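Local structure of lipocalin AI-4 (Rhodnius prolixus, 5H9N) at residues Ser139-Leu142 / Asn143-Glu146; Ser5-Thr8 / Gly9-Ala12. The protein binds cysteinyl leukotrienes such as leukotriene C4 as a salivary lipocalin of a blood-feeding insect, and probably sequesters them. The protein carries 1 engineered substitution. One frame throughout, in Å; residues are numbered along the deposited sequence.

Interaction 1 (Ser139-Leu142 / Asn143-Glu146)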
# COMPACT_ATOMS: atom_id res chain seq x y z
N SER A 139 -3.81 15.40 7.79
CA SER A 139 -2.83 16.27 8.43
C SER A 139 -2.38 15.77 9.80
O SER A 139 -1.19 15.60 10.06
CB SER A 139 -3.40 17.67 8.55
OG SER A 139 -4.49 17.68 9.46
N THR A 140 -3.34 15.53 10.68
CA THR A 140 -3.03 15.12 12.04
C THR A 140 -2.39 13.73 12.07
O THR A 140 -1.41 13.50 12.78
CB THR A 140 -4.28 15.16 12.92
OG1 THR A 140 -4.92 16.43 12.76
CG2 THR A 140 -3.92 14.94 14.38
N LYS A 141 -2.93 12.82 11.28
CA LYS A 141 -2.42 11.45 11.23
C LYS A 141 -0.98 11.40 10.74
O LYS A 141 -0.15 10.68 11.28
CB LYS A 141 -3.31 10.58 10.34
CG LYS A 141 -2.95 9.11 10.36
CD LYS A 141 -3.07 8.58 11.77
CE LYS A 141 -3.44 7.12 11.79
NZ LYS A 141 -3.76 6.67 13.17
N LEU A 142 -0.68 12.18 9.71
CA LEU A 142 0.69 12.25 9.18
C LEU A 142 1.64 12.81 10.23
O LEU A 142 2.76 12.33 10.38
CB LEU A 142 0.74 13.09 7.91
CG LEU A 142 0.03 12.48 6.70
CD1 LEU A 142 -0.08 13.51 5.58
CD2 LEU A 142 0.76 11.22 6.20
N ASN A 143 1.19 13.82 10.98
CA ASN A 143 2.01 14.35 12.05
C ASN A 143 2.30 13.28 13.10
O ASN A 143 3.45 13.11 13.51
CB ASN A 143 1.34 15.56 12.70
CG ASN A 143 2.19 16.19 13.78
OD1 ASN A 143 2.02 15.91 14.97
ND2 ASN A 143 3.12 17.04 13.37
N GLN A 144 1.27 12.54 13.50
CA GLN A 144 1.39 11.49 14.50
C GLN A 144 2.36 10.40 14.07
O GLN A 144 3.11 9.87 14.89
CB GLN A 144 0.02 10.90 14.81
CG GLN A 144 -0.88 11.90 15.54
CD GLN A 144 -2.32 11.43 15.69
OE1 GLN A 144 -2.80 10.59 14.93
NE2 GLN A 144 -3.01 11.97 16.69
N LEU A 145 2.37 10.09 12.78
CA LEU A 145 3.26 9.07 12.25
C LEU A 145 4.61 9.60 11.79
O LEU A 145 5.43 8.85 11.26
CB LEU A 145 2.59 8.36 11.07
CG LEU A 145 1.33 7.55 11.36
CD1 LEU A 145 0.64 7.19 10.06
CD2 LEU A 145 1.67 6.29 12.14
N GLU A 146 4.84 10.90 11.99
CA GLU A 146 6.07 11.57 11.57
C GLU A 146 6.31 11.43 10.06
O GLU A 146 7.42 11.16 9.61
CB GLU A 146 7.26 11.02 12.37
CG GLU A 146 6.98 10.93 13.87
CD GLU A 146 8.17 10.48 14.69
OE1 GLU A 146 9.08 9.85 14.12
OE2 GLU A 146 8.19 10.76 15.91
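Thr140 O accepts the backbone N-H of Gln144, 2.9 Å from Gln144 N, one of three i to i+4 bonds through this short helix and its end. Asn143 N reaches Ser139 O at 3.1 Å, and Leu145 N reaches Lys141 O at 3.0 Å with the least straight N-H of the three, 148°. Glu146 then leaves the helix with positive phi (59°), and its N donates to Asn143 O at 3.0 Å, one of the two bonds back into the last turn that, with the positive phi, make a Schellman motif at the C-terminal end of the helix. Gln144 CG lies beside its own backbone N (chi1 -68°), which brings CG within 3.2 Å of Thr140 O; the chain, extended beyond CG, carries the amide obliquely across Thr140, with NE2 3.9 Å from Thr140 CG2. Gln144 OE1 lies 3.8 Å from Lys141 CD, where the two chains cross nearly at right angles. Lys141 NZ finds its acceptor elsewhere, in Lys16 O, and Ser139 OG makes a weak hydrogen bond to Ala136 O. The inner face is apolar: buried Leu142 packs on Ile134, Leu147, Leu150 and on Leu107 of strand 105-112, while Leu145 touches Leu107 and Val98, laying the helix against strands 90-100 and 105-112 of the lipocalin barrel.

Interaction 2 (Ser5-Thr8 / Gly9-Ala12)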
# COMPACT_ATOMS: atom_id res chain seq x y z
N SER A 5 1.18 -14.42 10.77
CA SER A 5 1.46 -13.05 11.19
C SER A 5 2.44 -12.42 10.22
O SER A 5 3.10 -13.13 9.44
CB SER A 5 2.00 -13.00 12.63
OG SER A 5 3.16 -13.80 12.80
N ILE A 6 2.52 -11.10 10.24
CA ILE A 6 3.41 -10.39 9.35
C ILE A 6 4.87 -10.70 9.68
O ILE A 6 5.19 -11.14 10.78
CB ILE A 6 3.13 -8.88 9.42
CG1 ILE A 6 3.41 -8.34 10.83
CG2 ILE A 6 1.69 -8.60 8.95
CD1 ILE A 6 3.10 -6.87 10.99
N PRO A 7 5.78 -10.47 8.72
CA PRO A 7 7.18 -10.83 8.97
C PRO A 7 7.78 -10.07 10.15
O PRO A 7 7.45 -8.90 10.38
CB PRO A 7 7.89 -10.44 7.67
CG PRO A 7 6.82 -10.47 6.63
CD PRO A 7 5.58 -10.00 7.34
N THR A 8 8.65 -10.74 10.89
CA THR A 8 9.38 -10.10 11.97
C THR A 8 10.14 -8.90 11.44
O THR A 8 10.84 -8.99 10.42
CB THR A 8 10.34 -11.08 12.62
OG1 THR A 8 9.61 -12.24 13.02
CG2 THR A 8 11.01 -10.45 13.84
N GLY A 9 9.99 -7.76 12.10
CA GLY A 9 10.58 -6.53 11.61
C GLY A 9 9.55 -5.58 11.03
O GLY A 9 9.76 -4.37 10.99
N CYS A 10 8.43 -6.12 10.57
CA CYS A 10 7.33 -5.29 10.08
C CYS A 10 6.55 -4.69 11.24
O CYS A 10 6.36 -5.34 12.29
CB CYS A 10 6.40 -6.08 9.18
SG CYS A 10 7.18 -6.61 7.66
N ASN A 11 6.11 -3.45 11.08
CA ASN A 11 5.38 -2.75 12.14
C ASN A 11 3.90 -3.11 12.11
O ASN A 11 3.21 -2.85 11.13
CB ASN A 11 5.59 -1.23 11.95
CG ASN A 11 5.17 -0.41 13.16
OD1 ASN A 11 4.36 -0.83 13.98
ND2 ASN A 11 5.73 0.79 13.26
N ALA A 12 3.40 -3.71 13.19
CA ALA A 12 1.98 -4.08 13.24
C ALA A 12 1.06 -2.87 13.47
O ALA A 12 -0.16 -2.99 13.29
CB ALA A 12 1.75 -5.12 14.31
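Cys10 N donates to Pro7 O at 3.0 Å with an N-H...O angle of 159°, closing a type II beta turn over Thr8 and Gly9 in the N-terminal segment of this lipocalin. The donor stands 31° out of the carbonyl plane of Pro7. Gly9 takes the third position with positive phi, where a beta carbon would run into Thr8 O, so the absence of a side chain fits the turn. Beyond the bond the two arms meet through apolar atoms. The proline ring brings CB, CG and CD all to about the same distance from the sulfur, CD being the nearest at 3.8 Å from Cys10 SG. That sulfur is covalently held as well, by the disulfide to Cys111 near the end of strand 105-112, which ties the turn to the barrel. Two hydrogen bonds fix the arms farther out: Ile6 N to Asn75 OD1 and Asn11 N to Tyr109 OH. Ile6 and Pro7 also lean on Tyr94 of strand 90-100. Ile6 CG1 lies between its backbone N and carbonyl carbon (chi1 63°), and from there the chain, extended at chi2, reaches across to the second arm, placing CD1 3.8 Å from Cys10 CB and 4.0 Å from Ala12 CB.

Both contacts are local and lie at the surface, their centres 21 Å apart and their nearest atoms about 7 Å apart, without touching. They nevertheless lean on the same pair of neighbouring strands, 90-100 and 105-112. Interaction 2 has no buried residue and contains no helix or strand; one turn bond, apolar contacts and a covalent link to the barrel define it, with the Cys10 side chain about 9 Å from the bound leukotriene. Interaction 1 is a short helix and its C-terminal cap, with a run of backbone bonds, and it meets the barrel through Leu142, its one buried residue, Leu145 and the side chain of Lys141. A disulfide thus joins the N-terminal arm to the strands, whereas mainly apolar packing seats the later helix.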